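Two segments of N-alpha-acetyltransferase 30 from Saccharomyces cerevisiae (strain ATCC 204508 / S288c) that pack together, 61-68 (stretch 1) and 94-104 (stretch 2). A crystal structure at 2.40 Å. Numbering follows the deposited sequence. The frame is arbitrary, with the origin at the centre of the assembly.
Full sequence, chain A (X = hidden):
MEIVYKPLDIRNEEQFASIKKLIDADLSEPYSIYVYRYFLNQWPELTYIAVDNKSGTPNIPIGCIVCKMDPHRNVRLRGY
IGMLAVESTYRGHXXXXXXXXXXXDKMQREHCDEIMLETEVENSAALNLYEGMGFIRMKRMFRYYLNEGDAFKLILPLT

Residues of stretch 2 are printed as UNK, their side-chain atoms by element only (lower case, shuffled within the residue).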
ATOM      1  N   PRO A  61      32.392  14.205  12.774  1.00 79.79           N
ATOM      2  CA  PRO A  61      31.705  12.924  12.564  1.00 74.39           C
ATOM      3  C   PRO A  61      31.711  12.530  11.094  1.00 72.32           C
ATOM      4  O   PRO A  61      31.319  13.310  10.225  1.00 72.62           O
ATOM      5  CB  PRO A  61      30.285  13.195  13.073  1.00 72.29           C
ATOM      6  CG  PRO A  61      30.406  14.390  13.960  1.00 74.21           C
ATOM      7  CD  PRO A  61      31.491  15.219  13.345  1.00 79.25           C
ATOM      8  N   ILE A  62      32.158  11.299  10.825  1.00 70.70           N
ATOM      9  CA  ILE A  62      32.075  10.711   9.490  1.00 69.26           C
ATOM     10  C   ILE A  62      30.953   9.688   9.382  1.00 66.91           C
ATOM     11  O   ILE A  62      30.684   9.188   8.278  1.00 68.93           O
ATOM     12  CB  ILE A  62      33.419  10.073   9.070  1.00 69.12           C
ATOM     13  CG1 ILE A  62      33.979   9.174  10.180  1.00 66.45           C
ATOM     14  CG2 ILE A  62      34.424  11.153   8.725  1.00 71.44           C
ATOM     15  CD1 ILE A  62      33.552   7.719  10.098  1.00 61.89           C
ATOM     16  N   GLY A  63      30.300   9.360  10.488  1.00 64.16           N
ATOM     17  CA  GLY A  63      29.145   8.488  10.476  1.00 59.71           C
ATOM     18  C   GLY A  63      28.375   8.665  11.762  1.00 56.74           C
ATOM     19  O   GLY A  63      28.933   9.062  12.790  1.00 56.68           O
ATOM     20  N   CYS A  64      27.079   8.374  11.700  1.00 54.27           N
ATOM     21  CA  CYS A  64      26.248   8.534  12.884  1.00 54.07           C
ATOM     22  C   CYS A  64      25.008   7.664  12.771  1.00 50.60           C
ATOM     23  O   CYS A  64      24.599   7.262  11.678  1.00 51.38           O
ATOM     24  CB  CYS A  64      25.845   9.996  13.091  1.00 57.81           C
ATOM     25  SG  CYS A  64      24.714  10.619  11.836  1.00 61.21           S
ATOM     26  N   ILE A  65      24.407   7.397  13.925  1.00 46.78           N
ATOM     27  CA  ILE A  65      23.141   6.682  14.009  1.00 45.33           C
ATOM     28  C   ILE A  65      22.280   7.389  15.047  1.00 43.38           C
ATOM     29  O   ILE A  65      22.779   7.819  16.093  1.00 41.19           O
ATOM     30  CB  ILE A  65      23.357   5.188  14.342  1.00 43.23           C
ATOM     31  CG1 ILE A  65      22.038   4.417  14.295  1.00 44.89           C
ATOM     32  CG2 ILE A  65      24.056   5.009  15.689  1.00 41.38           C
ATOM     33  CD1 ILE A  65      22.225   2.918  14.425  1.00 47.05           C
ATOM     34  N   VAL A  66      20.997   7.549  14.740  1.00 42.39           N
ATOM     35  CA  VAL A  66      20.063   8.287  15.584  1.00 44.44           C
ATOM     36  C   VAL A  66      18.911   7.354  15.929  1.00 42.28           C
ATOM     37  O   VAL A  66      18.271   6.794  15.029  1.00 42.30           O
ATOM     38  CB  VAL A  66      19.554   9.557  14.888  1.00 47.28           C
ATOM     39  CG1 VAL A  66      18.683  10.354  15.831  1.00 49.44           C
ATOM     40  CG2 VAL A  66      20.720  10.402  14.401  1.00 49.48           C
ATOM     41  N   CYS A  67      18.644   7.188  17.222  1.00 42.15           N
ATOM     42  CA  CYS A  67      17.672   6.212  17.691  1.00 43.00           C
ATOM     43  C   CYS A  67      16.759   6.823  18.745  1.00 45.52           C
ATOM     44  O   CYS A  67      17.085   7.830  19.378  1.00 48.42           O
ATOM     45  CB  CYS A  67      18.365   4.970  18.267  1.00 41.96           C
ATOM     46  SG  CYS A  67      19.519   4.195  17.117  1.00 45.54           S
ATOM     47  N   LYS A  68      15.601   6.189  18.921  1.00 43.41           N
ATOM     48  CA  LYS A  68      14.662   6.513  19.985  1.00 43.07           C
ATOM     49  C   LYS A  68      14.117   5.211  20.554  1.00 44.22           C
ATOM     50  O   LYS A  68      14.295   4.133  19.981  1.00 41.23           O
ATOM     51  CB  LYS A  68      13.508   7.391  19.482  1.00 41.67           C
ATOM     52  CG  LYS A  68      12.395   6.599  18.819  1.00 43.32           C
ATOM     53  CD  LYS A  68      11.286   7.488  18.288  1.00 49.37           C
ATOM     54  CE  LYS A  68      10.044   6.673  17.946  1.00 52.29           C
ATOM     55  NZ  LYS A  68       9.414   6.087  19.165  1.00 53.47           N
ATOM     56  N   UNK A  94      32.875  -1.300   7.139  1.00 64.85           N
ATOM     57  CA  UNK A  94      32.089  -1.809   8.247  1.00 64.20           C
ATOM     58  C   UNK A  94      31.733  -0.785   9.297  1.00 62.89           C
ATOM     59  O   UNK A  94      31.411  -1.158  10.427  1.00 62.60           O
ATOM     60  N   UNK A  95      31.779   0.504   8.955  1.00 62.88           N
ATOM     61  CA  UNK A  95      31.498   1.543   9.942  1.00 60.10           C
ATOM     62  C   UNK A  95      30.017   1.563  10.297  1.00 58.22           C
ATOM     63  O   UNK A  95      29.650   1.676  11.473  1.00 57.77           O
ATOM     64  c   UNK A  95      31.716   3.991  10.463  1.00 55.40           C
ATOM     65  c   UNK A  95      33.985   4.145   8.502  1.00 64.65           C
ATOM     66  c   UNK A  95      33.459   2.857   9.078  1.00 62.08           C
ATOM     67  c   UNK A  95      31.974   2.911   9.426  1.00 58.76           C
ATOM     68  N   UNK A  96      29.144   1.457   9.291  1.00 57.12           N
ATOM     69  CA  UNK A  96      27.709   1.434   9.555  1.00 53.48           C
ATOM     70  C   UNK A  96      27.330   0.250  10.437  1.00 53.57           C
ATOM     71  O   UNK A  96      26.507   0.387  11.351  1.00 52.31           O
ATOM     72  c   UNK A  96      26.935   1.393   8.239  1.00 51.33           C
ATOM     73  N   UNK A  97      27.929  -0.915  10.190  1.00 55.08           N
ATOM     74  CA  UNK A  97      27.602  -2.089  10.989  1.00 56.49           C
ATOM     75  C   UNK A  97      27.999  -1.892  12.446  1.00 56.04           C
ATOM     76  O   UNK A  97      27.281  -2.323  13.355  1.00 54.82           O
ATOM     77  c   UNK A  97      28.642  -5.805  10.508  1.00 68.38           C
ATOM     78  n   UNK A  97      28.890  -8.277  10.589  1.00 75.40           N
ATOM     79  c   UNK A  97      28.283  -3.326  10.407  1.00 59.18           C
ATOM     80  c   UNK A  97      28.102  -4.587  11.237  1.00 62.10           C
ATOM     81  c   UNK A  97      28.483  -7.062  11.344  1.00 71.31           C
ATOM     82  N   UNK A  98      29.133  -1.232  12.691  1.00 57.81           N
ATOM     83  CA  UNK A  98      29.569  -1.013  14.065  1.00 59.43           C
ATOM     84  C   UNK A  98      28.670  -0.006  14.776  1.00 53.91           C
ATOM     85  O   UNK A  98      28.415  -0.136  15.978  1.00 52.37           O
ATOM     86  c   UNK A  98      32.302  -2.514  17.139  1.00 82.39           C
ATOM     87  c   UNK A  98      31.700  -2.265  15.768  1.00 79.32           C
ATOM     88  c   UNK A  98      31.712  -0.787  15.416  1.00 74.47           C
ATOM     89  n   UNK A  98      32.455  -3.969  17.408  1.00 84.39           N
ATOM     90  c   UNK A  98      31.024  -0.550  14.086  1.00 67.13           C
ATOM     91  N   UNK A  99      28.181   1.002  14.050  1.00 52.01           N
ATOM     92  CA  UNK A  99      27.267   1.968  14.650  1.00 49.44           C
ATOM     93  C   UNK A  99      25.942   1.315  15.024  1.00 47.79           C
ATOM     94  O   UNK A  99      25.369   1.619  16.075  1.00 45.87           O
ATOM     95  c   UNK A  99      28.140   4.205  13.635  1.00 48.98           C
ATOM     96  c   UNK A  99      27.966   5.085  12.409  1.00 48.16           C
ATOM     97  c   UNK A  99      28.124   5.049  14.897  1.00 50.09           C
ATOM     98  c   UNK A  99      27.041   3.141  13.697  1.00 47.16           C
ATOM     99  N   UNK A 100      25.434   0.422  14.172  1.00 46.84           N
ATOM    100  CA  UNK A 100      24.207  -0.294  14.504  1.00 44.44           C
ATOM    101  C   UNK A 100      24.429  -1.182  15.720  1.00 46.87           C
ATOM    102  O   UNK A 100      23.588  -1.243  16.624  1.00 46.23           O
ATOM    103  c   UNK A 100      23.382  -0.177  12.132  1.00 42.04           C
ATOM    104  c   UNK A 100      23.711  -1.102  13.290  1.00 43.28           C
ATOM    105  c   UNK A 100      22.491  -1.924  13.662  1.00 42.05           C
ATOM    106  N   UNK A 101      25.577  -1.862  15.775  1.00 48.51           N
ATOM    107  CA  UNK A 101      25.847  -2.773  16.883  1.00 50.66           C
ATOM    108  C   UNK A 101      25.948  -2.028  18.208  1.00 50.36           C
ATOM    109  O   UNK A 101      25.438  -2.501  19.230  1.00 49.68           O
ATOM    110  c   UNK A 101      26.981  -4.653  15.564  1.00 58.40           C
ATOM    111  o   UNK A 101      28.216  -6.556  14.828  1.00 63.79           O
ATOM    112  o   UNK A 101      29.357  -4.845  15.592  1.00 62.78           O
ATOM    113  c   UNK A 101      28.277  -5.404  15.309  1.00 62.34           C
ATOM    114  c   UNK A 101      27.129  -3.563  16.615  1.00 54.78           C
ATOM    115  N   UNK A 102      26.603  -0.865  18.216  1.00 50.08           N
ATOM    116  CA  UNK A 102      26.753  -0.139  19.473  1.00 50.60           C
ATOM    117  C   UNK A 102      25.429   0.491  19.894  1.00 46.81           C
ATOM    118  O   UNK A 102      25.156   0.629  21.091  1.00 48.81           O
ATOM    119  c   UNK A 102      29.383   2.429  20.731  1.00 60.59           C
ATOM    120  c   UNK A 102      28.185   1.517  20.730  1.00 57.66           C
ATOM    121  c   UNK A 102      27.883   0.903  19.362  1.00 55.41           C
ATOM    122  c   UNK A 102      27.531   1.993  18.365  1.00 56.71           C
ATOM    123  N   UNK A 103      24.576   0.855  18.931  1.00 42.93           N
ATOM    124  CA  UNK A 103      23.273   1.420  19.271  1.00 40.14           C
ATOM    125  C   UNK A 103      22.330   0.348  19.806  1.00 41.35           C
ATOM    126  O   UNK A 103      21.631   0.569  20.802  1.00 41.91           O
ATOM    127  c   UNK A 103      22.665   2.112  18.052  1.00 35.36           C
ATOM    128  N   UNK A 104      22.293  -0.819  19.158  1.00 40.89           N
ATOM    129  CA  UNK A 104      21.445  -1.902  19.642  1.00 41.97           C
ATOM    130  C   UNK A 104      21.926  -2.384  21.005  1.00 44.86           C
ATOM    131  O   UNK A 104      21.121  -2.705  21.887  1.00 44.53           O
ATOM    132  c   UNK A 104      21.397  -3.049  18.614  1.00 42.04           C
ATOM    133  c   UNK A 104      20.638  -4.247  19.175  1.00 41.50           C
ATOM    134  c   UNK A 104      20.747  -2.571  17.315  1.00 40.64           C
ATOM    135  c   UNK A 104      20.615  -3.659  16.267  1.00 42.56           C
TER

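Read as a design lesson, this contact lays a helix across a strand at 33° between their N-to-C directions, with axes 8.3 Å apart at closest approach, and the identity of each helical position follows from its atoms.

Position 94 has no side-chain atoms, and its phi of 67° favours the one residue that lacks them: Gly-94, sitting at the N-cap, its O accepting from N of position 98 at 3.2 Å.

At 95 there are four carbons, forked at the first, with one arm two carbons long. The CA-to-CB bond points toward the strand, and the tip of the long arm meets CD1 of Ile-62. This is Ile-95, its CD1 lying 3.9 Å from CD1 of Ile-62, whose own CA-to-CB bond runs sideways while its end comes nearer.

Position 96 carries a single carbon, directed sideways and touching nothing on the strand; it is Ala-96. Although its CA pairs with CA of Gly-63 at 7.3 Å, the register alone makes no contact.

Positions 97 and 98 each have four carbons in a row ending in nitrogen, exposed and out of reach of the strand. They are Lys-97, extended throughout with four t angles, and Lys-98, which bends at chi2 (p).

Position 99 has four carbons forked at the second, pointing toward the strand, where one terminal carbon rests against backbone. That branching gives Leu-99. Its CD1 is 3.5 Å from N of Cys-64 and 3.7 Å from C of Gly-63. An ideal CB on Gly-63 would lie only 3.3 Å from that CD1, a tight approach, so the bare glycine leaves the methyl its room.

At 100 one carbon carries two more, the compact fork of Val-100. Its CA-to-CB bond points away, yet CD1 of Ile-65 still comes within 3.8 Å of its CA and 4.0 Å of its CG2.

Position 101 shows three carbons, the third bearing two oxygens, on a bond directed away: Glu-101. Its OE1 forms a long salt bridge of 3.7 Å with NZ of Lys-98, one turn back and clear of the strand.

Position 102 again has four carbons forked at the first with one longer arm, set sideways and without a contact to the strand: Ile-102.

Position 103 has one carbon, pointed toward the strand and touching two of its side chains. It is Ala-103, whose CB lies 3.7 Å from CD1 of Ile-65 and 3.9 Å from SG of Cys-67.

Position 104, four carbons forked at the first, is Ile-104, buried but turned sideways and making no contact here.

The rule is a four-residue repeat: 95, 99 and 103 point toward the strand, while Ile-65 and Cys-67 point back. Ile-65 spans the middle, its CG2 4.0 Å from CB of Leu-99. No hydrogen bond crosses between the stretches; apolar packing buries 317 Å², counting both sides.

Stretch 2 94-104: GIAKKLVEIAI
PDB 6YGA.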